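Local coordinates for protein ferritin heavy chain (Trichoplusia ni, PDB 1Z6O) that oxidises and takes up ferrous iron so that it can be stored as ferric hydroxide inside a shell of heavy and light chains, at residues Ala44-Asp49 and Pro54-Leu59; Ser65-His70 and Ser114-Val119; Met72-Tyr77 and Gly147-Glu152; Glu107-Ala112 and Ala161-Thr166. All coordinates share one frame; numbering follows the deposited sequence.

In the fold
From the N terminus, helix 19-47 turns back into helix 54-80, and interaction 1 closes that short turn before any other contact opens. Helix 54-80 then carries the first segments of two wider loops: interaction 2 closes onto helix 105-132, beside the iron, and interaction 3 onto helix 139-168. These two cross, because their segments alternate along the chain, and they touch where His70 meets Phe149. Interaction 4 joins helix 105-132 to helix 139-168 and crosses both. It also packs against interaction 1, through Phe46 with Ala108 and Phe56 with Leu109. Together the contacts tie the four long helices into one bundle with the metal site near its middle.

Interaction 1: Ala44-Asp49 and Pro54-Leu59; sequences AHFSKD and PGFAQL
Pro54 only comes near Phe46, its N 4.3 Å from Phe46 O. A proline nitrogen has no hydrogen to give, which suits the first turn of a helix, where backbone N atoms lack a carbonyl of the helix itself to bond. Gly55 follows, and its N bonds weakly to Asp183 OD1 of helix 175-186, an oxygen that also accepts from Phe56 N. Phe56 CB sits over one face of the Phe46 ring, 4.0 Å from the centroid and 25° off the normal, in a CH-pi contact, while CD2 of His45 lies over the opposite face. The Phe46 ring is thus sandwiched between the two, inside the antiparallel hairpin that helices 19-47 and 54-80 make in the ferritin four-helix bundle. Because the Phe56 ring leads away, the aromatic planes, at 30° to each other, are slid past one another and barely overlap, with centroids 5.3 Å apart. Ala57 comes at the closest backbone approach, its CA 4.9 Å from Phe46 CA; a methyl suits so narrow a gap. Its CB touches Phe46 CB at 4.0 Å and Ser47 OG at 3.5 Å. This hydroxyl, anti to the carbonyl carbon (chi1 -67°), thereby turns back to hydrogen-bond to Gly43 O.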
loop_
_atom_site.group_PDB
_atom_site.type_symbol
_atom_site.label_atom_id
_atom_site.label_comp_id
_atom_site.label_asym_id
_atom_site.label_seq_id
_atom_site.Cartn_x
_atom_site.Cartn_y
_atom_site.Cartn_z
ATOM N N ALA M 44 46.123 -19.898 4.060
ATOM C CA ALA M 44 46.297 -21.275 3.589
ATOM C C ALA M 44 46.572 -22.227 4.762
ATOM O O ALA M 44 46.034 -23.332 4.818
ATOM C CB ALA M 44 47.466 -21.340 2.589
ATOM N N HIS M 45 47.422 -21.803 5.692
ATOM C CA HIS M 45 47.753 -22.649 6.841
ATOM C C HIS M 45 46.528 -22.977 7.695
ATOM O O HIS M 45 46.297 -24.136 8.042
ATOM C CB HIS M 45 48.807 -21.964 7.728
ATOM C CG HIS M 45 49.074 -22.694 9.011
ATOM N ND1 HIS M 45 49.928 -23.775 9.090
ATOM C CD2 HIS M 45 48.561 -22.527 10.254
ATOM C CE1 HIS M 45 49.931 -24.242 10.328
ATOM N NE2 HIS M 45 49.110 -23.503 11.055
ATOM N N PHE M 46 45.739 -21.968 8.044
ATOM C CA PHE M 46 44.579 -22.233 8.884
ATOM C C PHE M 46 43.427 -22.918 8.165
ATOM O O PHE M 46 42.471 -23.359 8.804
ATOM C CB PHE M 46 44.132 -20.945 9.599
ATOM C CG PHE M 46 45.125 -20.486 10.643
ATOM C CD1 PHE M 46 46.046 -19.483 10.356
ATOM C CD2 PHE M 46 45.207 -21.147 11.875
ATOM C CE1 PHE M 46 47.050 -19.141 11.279
ATOM C CE2 PHE M 46 46.205 -20.819 12.811
ATOM C CZ PHE M 46 47.127 -19.816 12.512
ATOM N N SER M 47 43.533 -23.025 6.839
ATOM C CA SER M 47 42.527 -23.719 6.034
ATOM C C SER M 47 42.794 -25.233 6.003
ATOM O O SER M 47 41.923 -26.001 5.601
ATOM C CB SER M 47 42.540 -23.209 4.583
ATOM O OG SER M 47 42.101 -21.865 4.517
ATOM N N LYS M 48 43.990 -25.666 6.401
ATOM C CA LYS M 48 44.310 -27.104 6.372
ATOM C C LYS M 48 43.371 -27.933 7.240
ATOM O O LYS M 48 42.968 -27.499 8.322
ATOM C CB LYS M 48 45.752 -27.360 6.828
ATOM C CG LYS M 48 46.808 -26.732 5.926
ATOM C CD LYS M 48 48.210 -27.276 6.220
ATOM C CE LYS M 48 48.609 -27.090 7.663
ATOM N NZ LYS M 48 50.008 -27.558 7.909
ATOM N N ASP M 49 43.041 -29.137 6.774
ATOM C CA ASP M 49 42.137 -30.008 7.522
ATOM C C ASP M 49 42.667 -30.345 8.915
ATOM O O ASP M 49 41.888 -30.477 9.868
ATOM C CB ASP M 49 41.859 -31.306 6.734
ATOM C CG ASP M 49 43.141 -32.079 6.370
ATOM O OD1 ASP M 49 44.268 -31.648 6.735
ATOM O OD2 ASP M 49 43.018 -33.131 5.704
ATOM N N PRO M 54 38.743 -22.072 10.544
ATOM C CA PRO M 54 38.148 -21.237 9.489
ATOM C C PRO M 54 38.020 -19.758 9.825
ATOM O O PRO M 54 38.044 -18.913 8.924
ATOM C CB PRO M 54 36.791 -21.914 9.226
ATOM C CG PRO M 54 36.451 -22.527 10.582
ATOM C CD PRO M 54 37.791 -23.102 11.012
ATOM N N GLY M 55 37.876 -19.445 11.109
ATOM C CA GLY M 55 37.781 -18.050 11.519
ATOM C C GLY M 55 39.111 -17.357 11.254
ATOM O O GLY M 55 39.152 -16.258 10.690
ATOM N N PHE M 56 40.206 -17.988 11.668
ATOM C CA PHE M 56 41.535 -17.421 11.418
ATOM C C PHE M 56 41.830 -17.398 9.922
ATOM O O PHE M 56 42.414 -16.445 9.419
ATOM C CB PHE M 56 42.629 -18.234 12.122
ATOM C CG PHE M 56 42.788 -17.893 13.577
ATOM C CD1 PHE M 56 42.158 -18.646 14.560
ATOM C CD2 PHE M 56 43.559 -16.799 13.959
ATOM C CE1 PHE M 56 42.297 -18.313 15.919
ATOM C CE2 PHE M 56 43.706 -16.458 15.311
ATOM C CZ PHE M 56 43.075 -17.217 16.288
ATOM N N ALA M 57 41.438 -18.451 9.205
ATOM C CA ALA M 57 41.692 -18.484 7.763
ATOM C C ALA M 57 41.043 -17.281 7.085
ATOM O O ALA M 57 41.681 -16.590 6.292
ATOM C CB ALA M 57 41.152 -19.786 7.145
ATOM N N GLN M 58 39.776 -17.030 7.400
ATOM C CA GLN M 58 39.052 -15.912 6.796
ATOM C C GLN M 58 39.672 -14.573 7.201
ATOM O O GLN M 58 39.762 -13.648 6.382
ATOM C CB GLN M 58 37.580 -15.954 7.223
ATOM C CG GLN M 58 36.690 -14.880 6.600
ATOM C CD GLN M 58 35.309 -14.813 7.276
ATOM O OE1 GLN M 58 35.149 -14.212 8.343
ATOM N NE2 GLN M 58 34.319 -15.454 6.664
ATOM N N LEU M 59 40.070 -14.460 8.467
ATOM C CA LEU M 59 40.695 -13.231 8.959
ATOM C C LEU M 59 41.926 -12.899 8.113
ATOM O O LEU M 59 42.119 -11.758 7.692
ATOM C CB LEU M 59 41.143 -13.400 10.420
ATOM C CG LEU M 59 41.883 -12.211 11.068
ATOM C CD1 LEU M 59 40.886 -11.073 11.317
ATOM C CD2 LEU M 59 42.520 -12.642 12.401
#

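Interaction 2: Ser65-His70 and Ser114-Val119; sequences SEEREH and SMESDV. With FE (Fe (III) ion), chain B.
The carboxylates of Glu67 and Glu116 approach from opposite directions with their planes 36° apart, and Glu67 OE2 lies 3.2 Å from Glu116 OE2. The His70 imidazole has Glu66 O over one face, 3.3 Å above the plane and offset toward the rim, while water 1 lies at its edge. Iron is bound by His70 ND1 at 2.0 Å and by Glu67 OE1 at 2.1 Å. Glu67 reaches it because its chain bends at chi2 (-54°). Its OE2 accepts a 2.7 Å hydrogen bond from water 1, itself an iron ligand, so the carboxylate grips the metal both directly and through water. Water 2 and Glu32 of helix 19-47 complete the five ligands. The closeness of the two acceptor oxygens is probably eased by Tyr39 OH, hydrogen-bonded to Glu116 OE2; Gln153 NE2 holds OE1. A valine in place of Glu116 would probably leave the Tyr39 hydroxyl and the Gln153 amide without this acceptor and take a likely ligand from the second iron position. Glutamates suit iron as hard oxygen donors. With one iron bound here, Glu67 of helix 54-80 and Glu116 of helix 105-132 probably serve a second, as in the diiron ferroxidase centre of H-type ferritins.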
loop_
_atom_site.group_PDB
_atom_site.type_symbol
_atom_site.label_atom_id
_atom_site.label_comp_id
_atom_site.label_asym_id
_atom_site.label_seq_id
_atom_site.Cartn_x
_atom_site.Cartn_y
_atom_site.Cartn_z
ATOM N N SER M 65 43.716 -9.536 1.041
ATOM C CA SER M 65 43.035 -8.701 0.051
ATOM C C SER M 65 43.148 -7.220 0.405
ATOM O O SER M 65 43.252 -6.365 -0.476
ATOM C CB SER M 65 41.559 -9.110 -0.064
ATOM O OG SER M 65 41.474 -10.396 -0.657
ATOM N N GLU M 66 43.126 -6.913 1.696
ATOM C CA GLU M 66 43.258 -5.526 2.131
ATOM C C GLU M 66 44.663 -4.989 1.792
ATOM O O GLU M 66 44.804 -3.842 1.368
ATOM C CB GLU M 66 43.014 -5.422 3.641
ATOM C CG GLU M 66 42.883 -4.001 4.148
ATOM C CD GLU M 66 41.545 -3.364 3.773
ATOM O OE1 GLU M 66 41.209 -3.306 2.567
ATOM O OE2 GLU M 66 40.827 -2.916 4.695
ATOM N N GLU M 67 45.704 -5.797 1.983
ATOM C CA GLU M 67 47.061 -5.326 1.663
ATOM C C GLU M 67 47.189 -5.091 0.153
ATOM O O GLU M 67 47.893 -4.178 -0.290
ATOM C CB GLU M 67 48.130 -6.329 2.122
ATOM C CG GLU M 67 48.264 -6.474 3.654
ATOM C CD GLU M 67 48.497 -5.132 4.376
ATOM O OE1 GLU M 67 49.136 -4.232 3.788
ATOM O OE2 GLU M 67 48.054 -4.983 5.542
ATOM N N ARG M 68 46.532 -5.928 -0.640
ATOM C CA ARG M 68 46.555 -5.741 -2.089
ATOM C C ARG M 68 45.890 -4.393 -2.400
ATOM O O ARG M 68 46.353 -3.651 -3.269
ATOM C CB ARG M 68 45.808 -6.889 -2.781
ATOM C CG ARG M 68 45.584 -6.707 -4.285
ATOM C CD ARG M 68 45.041 -8.024 -4.898
ATOM N NE ARG M 68 44.710 -7.895 -6.322
ATOM C CZ ARG M 68 43.540 -7.471 -6.789
ATOM N NH1 ARG M 68 43.339 -7.390 -8.104
ATOM N NH2 ARG M 68 42.566 -7.142 -5.946
ATOM N N GLU M 69 44.803 -4.072 -1.698
ATOM C CA GLU M 69 44.138 -2.778 -1.919
ATOM C C GLU M 69 45.075 -1.622 -1.515
ATOM O O GLU M 69 45.059 -0.566 -2.144
ATOM C CB GLU M 69 42.844 -2.659 -1.098
ATOM C CG GLU M 69 41.710 -3.606 -1.511
ATOM C CD GLU M 69 41.233 -3.386 -2.949
ATOM O OE1 GLU M 69 41.141 -2.212 -3.380
ATOM O OE2 GLU M 69 40.937 -4.385 -3.643
ATOM N N HIS M 70 45.865 -1.800 -0.455
ATOM C CA HIS M 70 46.803 -0.744 -0.033
ATOM C C HIS M 70 47.814 -0.492 -1.148
ATOM O O HIS M 70 48.150 0.657 -1.445
ATOM C CB HIS M 70 47.576 -1.141 1.239
ATOM C CG HIS M 70 46.729 -1.206 2.471
ATOM N ND1 HIS M 70 47.206 -1.683 3.678
ATOM C CD2 HIS M 70 45.433 -0.870 2.682
ATOM C CE1 HIS M 70 46.236 -1.642 4.575
ATOM N NE2 HIS M 70 45.151 -1.153 3.996
ATOM N N SER M 114 53.584 -7.958 14.304
ATOM C CA SER M 114 54.952 -7.558 13.980
ATOM C C SER M 114 55.063 -7.074 12.522
ATOM O O SER M 114 55.781 -6.118 12.229
ATOM C CB SER M 114 55.897 -8.745 14.233
ATOM O OG SER M 114 57.190 -8.458 13.750
ATOM N N MET M 115 54.360 -7.736 11.605
ATOM C CA MET M 115 54.362 -7.318 10.198
ATOM C C MET M 115 53.737 -5.917 10.096
ATOM O O MET M 115 54.242 -5.053 9.383
ATOM C CB MET M 115 53.510 -8.263 9.329
ATOM C CG MET M 115 54.013 -9.695 9.193
ATOM S SD MET M 115 52.720 -10.761 8.415
ATOM C CE MET M 115 52.343 -9.743 6.923
ATOM N N GLU M 116 52.620 -5.702 10.788
ATOM C CA GLU M 116 51.950 -4.398 10.736
ATOM C C GLU M 116 52.841 -3.317 11.342
ATOM O O GLU M 116 52.926 -2.207 10.827
ATOM C CB GLU M 116 50.604 -4.443 11.475
ATOM C CG GLU M 116 49.545 -5.309 10.774
ATOM C CD GLU M 116 49.326 -4.921 9.305
ATOM O OE1 GLU M 116 49.425 -3.719 8.974
ATOM O OE2 GLU M 116 49.043 -5.817 8.476
ATOM N N SER M 117 53.502 -3.658 12.441
ATOM C CA SER M 117 54.412 -2.740 13.119
ATOM C C SER M 117 55.542 -2.328 12.140
ATOM O O SER M 117 55.949 -1.157 12.088
ATOM C CB SER M 117 54.977 -3.449 14.381
ATOM O OG SER M 117 55.887 -2.616 15.057
ATOM N N ASP M 118 56.050 -3.284 11.364
ATOM C CA ASP M 118 57.094 -2.985 10.368
ATOM C C ASP M 118 56.552 -2.072 9.267
ATOM O O ASP M 118 57.248 -1.166 8.790
ATOM C CB ASP M 118 57.605 -4.262 9.693
ATOM C CG ASP M 118 58.474 -5.100 10.604
ATOM O OD1 ASP M 118 58.983 -4.561 11.611
ATOM O OD2 ASP M 118 58.659 -6.297 10.300
ATOM N N VAL M 119 55.318 -2.321 8.839
ATOM C CA VAL M 119 54.714 -1.486 7.800
ATOM C C VAL M 119 54.513 -0.061 8.317
ATOM O O VAL M 119 54.747 0.906 7.594
ATOM C CB VAL M 119 53.355 -2.077 7.321
ATOM C CG1 VAL M 119 52.595 -1.051 6.466
ATOM C CG2 VAL M 119 53.610 -3.347 6.508
HETATM FE FE FE B . 49.111 -2.207 4.161
HETATM O O HOH W 1 49.191 -2.635 6.165
HETATM O O HOH W 2 49.694 -0.276 4.524
#

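Interaction 3: Met72-Tyr77 and Gly147-Glu152; sequences MKLIEY and GDFLEE
Leu74 and Phe149 bring helix 54-80 against helix 139-168 in the four-helix core of the ferritin fold, where the short segments run antiparallel at 166° with axes 12.5 Å apart. A ring is long enough to bridge that spacing. The CD2 methyl of Leu74 sits over one face of Phe149, 3.9 Å from the ring centroid, as a CH-pi contact, and comes within 3.5 Å of CZ. Lys73 meets the same ring differently: its CB lies at the edge, near the plane, 3.9 Å from CZ, and its CE passes beside CE1, so the aliphatic part of the lysine borders the aromatic rim. Further out, Leu74 is backed by Met25, Gln28 and Ile29 of helix 19-47, and Phe149 by Ile123 of helix 105-132. The nearest atom of the Phe149 side chain is about 5 Å from the bound iron, and the ring packs on the ligand His70. An alanine at Phe149 would probably open a gap beside His70 and leave the Leu74 methyls without their aromatic partner. Asp148 lies within the wider pi-type turn at 147-150. Its carboxylate faces the ammonium that Lys73 carries past the ring: a bend at chi3 (61°) places NZ 3.8 Å from Asp148 OD1, a long salt bridge.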
loop_
_atom_site.group_PDB
_atom_site.type_symbol
_atom_site.label_atom_id
_atom_site.label_comp_id
_atom_site.label_asym_id
_atom_site.label_seq_id
_atom_site.Cartn_x
_atom_site.Cartn_y
_atom_site.Cartn_z
ATOM N N MET M 72 47.392 -0.998 -4.315
ATOM C CA MET M 72 46.684 -0.315 -5.399
ATOM C C MET M 72 46.469 1.171 -5.103
ATOM O O MET M 72 46.563 2.004 -6.012
ATOM C CB MET M 72 45.326 -0.996 -5.666
ATOM C CG MET M 72 45.456 -2.391 -6.281
ATOM S SD MET M 72 43.899 -3.358 -6.387
ATOM C CE MET M 72 42.633 -2.059 -6.202
ATOM N N LYS M 73 46.175 1.515 -3.848
ATOM C CA LYS M 73 45.974 2.926 -3.505
ATOM C C LYS M 73 47.255 3.742 -3.694
ATOM O O LYS M 73 47.198 4.888 -4.137
ATOM C CB LYS M 73 45.493 3.091 -2.055
ATOM C CG LYS M 73 44.056 2.635 -1.817
ATOM C CD LYS M 73 43.669 2.784 -0.342
ATOM C CE LYS M 73 43.742 4.241 0.108
ATOM N NZ LYS M 73 43.364 4.436 1.540
ATOM N N LEU M 74 48.402 3.166 -3.342
ATOM C CA LEU M 74 49.675 3.880 -3.504
ATOM C C LEU M 74 49.983 4.053 -4.987
ATOM O O LEU M 74 50.474 5.101 -5.411
ATOM C CB LEU M 74 50.808 3.109 -2.815
ATOM C CG LEU M 74 50.659 3.022 -1.285
ATOM C CD1 LEU M 74 51.730 2.082 -0.728
ATOM C CD2 LEU M 74 50.794 4.426 -0.656
ATOM N N ILE M 75 49.712 3.017 -5.776
ATOM C CA ILE M 75 49.929 3.100 -7.220
ATOM C C ILE M 75 49.015 4.188 -7.809
ATOM O O ILE M 75 49.455 4.998 -8.634
ATOM C CB ILE M 75 49.626 1.739 -7.907
ATOM C CG1 ILE M 75 50.717 0.726 -7.528
ATOM C CG2 ILE M 75 49.540 1.917 -9.439
ATOM C CD1 ILE M 75 50.369 -0.727 -7.893
ATOM N N GLU M 76 47.748 4.214 -7.395
ATOM C CA GLU M 76 46.823 5.237 -7.903
ATOM C C GLU M 76 47.300 6.641 -7.539
ATOM O O GLU M 76 47.099 7.584 -8.302
ATOM C CB GLU M 76 45.406 5.037 -7.339
ATOM C CG GLU M 76 44.707 3.776 -7.847
ATOM C CD GLU M 76 44.220 3.903 -9.284
ATOM O OE1 GLU M 76 43.993 2.856 -9.925
ATOM O OE2 GLU M 76 44.048 5.045 -9.773
ATOM N N TYR M 77 47.905 6.794 -6.365
ATOM C CA TYR M 77 48.388 8.117 -5.967
ATOM C C TYR M 77 49.497 8.557 -6.941
ATOM O O TYR M 77 49.496 9.683 -7.437
ATOM C CB TYR M 77 48.940 8.092 -4.527
ATOM C CG TYR M 77 49.284 9.484 -4.046
ATOM C CD1 TYR M 77 48.342 10.250 -3.356
ATOM C CD2 TYR M 77 50.495 10.086 -4.402
ATOM C CE1 TYR M 77 48.590 11.594 -3.044
ATOM C CE2 TYR M 77 50.756 11.430 -4.098
ATOM C CZ TYR M 77 49.794 12.175 -3.426
ATOM O OH TYR M 77 50.001 13.517 -3.189
ATOM N N GLY M 147 47.045 10.686 7.265
ATOM C CA GLY M 147 45.627 10.589 7.574
ATOM C C GLY M 147 44.898 9.340 7.121
ATOM O O GLY M 147 43.879 8.969 7.697
ATOM N N ASP M 148 45.396 8.699 6.077
ATOM C CA ASP M 148 44.767 7.485 5.569
ATOM C C ASP M 148 45.534 6.233 5.973
ATOM O O ASP M 148 45.013 5.374 6.680
ATOM C CB ASP M 148 44.681 7.530 4.048
ATOM C CG ASP M 148 43.494 8.326 3.557
ATOM O OD1 ASP M 148 42.460 7.701 3.229
ATOM O OD2 ASP M 148 43.592 9.573 3.508
ATOM N N PHE M 149 46.779 6.135 5.526
ATOM C CA PHE M 149 47.571 4.952 5.828
ATOM C C PHE M 149 47.917 4.751 7.291
ATOM O O PHE M 149 47.694 3.662 7.815
ATOM C CB PHE M 149 48.832 4.927 4.960
ATOM C CG PHE M 149 48.565 4.459 3.555
ATOM C CD1 PHE M 149 47.856 5.260 2.670
ATOM C CD2 PHE M 149 48.932 3.176 3.155
ATOM C CE1 PHE M 149 47.501 4.785 1.399
ATOM C CE2 PHE M 149 48.580 2.693 1.888
ATOM C CZ PHE M 149 47.862 3.500 1.016
ATOM N N LEU M 150 48.445 5.768 7.970
ATOM C CA LEU M 150 48.776 5.568 9.385
ATOM C C LEU M 150 47.518 5.317 10.215
ATOM O O LEU M 150 47.544 4.549 11.173
ATOM C CB LEU M 150 49.558 6.762 9.952
ATOM C CG LEU M 150 51.014 6.869 9.468
ATOM C CD1 LEU M 150 51.734 8.002 10.234
ATOM C CD2 LEU M 150 51.743 5.533 9.714
ATOM N N GLU M 151 46.416 5.960 9.850
ATOM C CA GLU M 151 45.155 5.759 10.576
ATOM C C GLU M 151 44.806 4.260 10.566
ATOM O O GLU M 151 44.522 3.657 11.609
ATOM C CB GLU M 151 44.041 6.559 9.894
ATOM C CG GLU M 151 42.632 6.288 10.411
ATOM C CD GLU M 151 42.431 6.740 11.843
ATOM O OE1 GLU M 151 43.270 7.517 12.351
ATOM O OE2 GLU M 151 41.426 6.329 12.463
ATOM N N GLU M 152 44.850 3.657 9.384
ATOM C CA GLU M 152 44.544 2.235 9.255
ATOM C C GLU M 152 45.559 1.385 10.032
ATOM O O GLU M 152 45.200 0.370 10.646
ATOM C CB GLU M 152 44.559 1.830 7.777
ATOM C CG GLU M 152 43.606 0.703 7.465
ATOM C CD GLU M 152 42.144 1.118 7.627
ATOM O OE1 GLU M 152 41.269 0.223 7.638
ATOM O OE2 GLU M 152 41.873 2.338 7.737
#

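Interaction 4: Glu107-Ala112 and Ala161-Thr166; sequences EALEHA and AGKAST
The apolar contacts centre on Leu109, whose CB faces Ala164 CB at 4.2 Å and whose CD1 reaches farther, onto the neighbouring helix backbone. That methyl lies 3.9 Å from both Lys163 C and Ala164 N, and 4.0 Å from Lys163 CB. Leu109 CG stands anti to the carbonyl carbon (chi1 -71°), and the extended second torsion (168°) carries the methyl across the gap. Ala164 suits its place because a bare methyl lets the segments approach: their axes come within 9.0 Å at 153°, the nearly antiparallel packing of helices 105-132 and 139-168 in the ferritin bundle. Leu109 also touches Phe56 and Leu59 of helix 54-80, so one branched side chain serves two neighbours.

Charged residues take part through their carbon chains. Glu110 CG rests 4.3 Å from Ala164 CB, while its OE2 forms a salt bridge with Lys168, farther along the opposite helix. The stem of Lys163 borders Leu109, but its end leads away and NZ pairs with Asp159 on its own helix. Beyond these contacts, Ile10 and Pro11 of a second copy of the heavy chain pack on Ala164 and Glu110 respectively.

Between the two segments themselves, then, cohesion rests on van der Waals packing, with an ion pair joining the helices just past them. Long amphipathic residues fit this partly buried margin because their methylenes can cover the interface while their charged ends pair beyond it.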
loop_
_atom_site.group_PDB
_atom_site.type_symbol
_atom_site.label_atom_id
_atom_site.label_comp_id
_atom_site.label_asym_id
_atom_site.label_seq_id
_atom_site.Cartn_x
_atom_site.Cartn_y
_atom_site.Cartn_z
ATOM N N GLU M 107 50.627 -17.444 17.699
ATOM C CA GLU M 107 51.842 -17.165 16.929
ATOM C C GLU M 107 51.524 -16.393 15.658
ATOM O O GLU M 107 52.274 -15.495 15.267
ATOM C CB GLU M 107 52.580 -18.453 16.523
ATOM C CG GLU M 107 53.419 -19.097 17.611
ATOM C CD GLU M 107 54.588 -19.938 17.046
ATOM O OE1 GLU M 107 54.587 -20.310 15.832
ATOM O OE2 GLU M 107 55.519 -20.233 17.834
ATOM N N ALA M 108 50.425 -16.745 14.995
ATOM C CA ALA M 108 50.060 -16.040 13.763
ATOM C C ALA M 108 49.648 -14.601 14.057
ATOM O O ALA M 108 50.017 -13.685 13.319
ATOM C CB ALA M 108 48.929 -16.784 13.030
ATOM N N LEU M 109 48.874 -14.389 15.122
ATOM C CA LEU M 109 48.461 -13.022 15.467
ATOM C C LEU M 109 49.676 -12.168 15.838
ATOM O O LEU M 109 49.753 -10.990 15.471
ATOM C CB LEU M 109 47.464 -13.034 16.637
ATOM C CG LEU M 109 46.064 -13.576 16.310
ATOM C CD1 LEU M 109 45.282 -13.805 17.608
ATOM C CD2 LEU M 109 45.324 -12.584 15.394
ATOM N N GLU M 110 50.627 -12.750 16.570
ATOM C CA GLU M 110 51.824 -11.999 16.956
ATOM C C GLU M 110 52.692 -11.701 15.743
ATOM O O GLU M 110 53.319 -10.643 15.660
ATOM C CB GLU M 110 52.630 -12.773 18.010
ATOM C CG GLU M 110 51.898 -12.857 19.362
ATOM C CD GLU M 110 52.755 -13.495 20.460
ATOM O OE1 GLU M 110 53.677 -14.263 20.130
ATOM O OE2 GLU M 110 52.497 -13.248 21.655
ATOM N N HIS M 111 52.741 -12.637 14.803
ATOM C CA HIS M 111 53.516 -12.414 13.585
ATOM C C HIS M 111 52.817 -11.289 12.791
ATOM O O HIS M 111 53.472 -10.377 12.287
ATOM C CB HIS M 111 53.568 -13.702 12.739
ATOM C CG HIS M 111 54.372 -13.566 11.479
ATOM N ND1 HIS M 111 54.400 -14.540 10.506
ATOM C CD2 HIS M 111 55.169 -12.566 11.030
ATOM C CE1 HIS M 111 55.177 -14.146 9.511
ATOM N NE2 HIS M 111 55.655 -12.953 9.804
ATOM N N ALA M 112 51.488 -11.347 12.679
ATOM C CA ALA M 112 50.760 -10.291 11.958
ATOM C C ALA M 112 51.004 -8.925 12.620
ATOM O O ALA M 112 51.206 -7.918 11.938
ATOM C CB ALA M 112 49.255 -10.589 11.942
ATOM N N ALA M 161 46.746 -6.603 18.552
ATOM C CA ALA M 161 47.343 -6.720 19.887
ATOM C C ALA M 161 46.293 -7.207 20.891
ATOM O O ALA M 161 46.585 -8.046 21.745
ATOM C CB ALA M 161 47.914 -5.362 20.341
ATOM N N GLY M 162 45.081 -6.665 20.801
ATOM C CA GLY M 162 44.018 -7.092 21.703
ATOM C C GLY M 162 43.661 -8.558 21.475
ATOM O O GLY M 162 43.482 -9.317 22.430
ATOM N N LYS M 163 43.541 -8.963 20.215
ATOM C CA LYS M 163 43.224 -10.362 19.909
ATOM C C LYS M 163 44.314 -11.285 20.467
ATOM O O LYS M 163 44.019 -12.325 21.065
ATOM C CB LYS M 163 43.105 -10.567 18.394
ATOM C CG LYS M 163 41.781 -10.048 17.781
ATOM C CD LYS M 163 41.840 -10.175 16.256
ATOM C CE LYS M 163 40.460 -10.096 15.611
ATOM N NZ LYS M 163 39.681 -8.916 16.057
ATOM N N ALA M 164 45.573 -10.911 20.263
ATOM C CA ALA M 164 46.682 -11.721 20.762
ATOM C C ALA M 164 46.647 -11.822 22.288
ATOM O O ALA M 164 46.832 -12.909 22.830
ATOM C CB ALA M 164 48.027 -11.130 20.305
ATOM N N SER M 165 46.416 -10.705 22.985
ATOM C CA SER M 165 46.361 -10.746 24.454
ATOM C C SER M 165 45.235 -11.647 24.940
ATOM O O SER M 165 45.425 -12.471 25.829
ATOM C CB SER M 165 46.124 -9.350 25.067
ATOM O OG SER M 165 47.229 -8.497 24.847
ATOM N N THR M 166 44.053 -11.466 24.368
ATOM C CA THR M 166 42.889 -12.254 24.772
ATOM C C THR M 166 43.110 -13.750 24.577
ATOM O O THR M 166 42.855 -14.548 25.481
ATOM C CB THR M 166 41.643 -11.812 23.978
ATOM O OG1 THR M 166 41.315 -10.470 24.353
ATOM C CG2 THR M 166 40.443 -12.732 24.267
#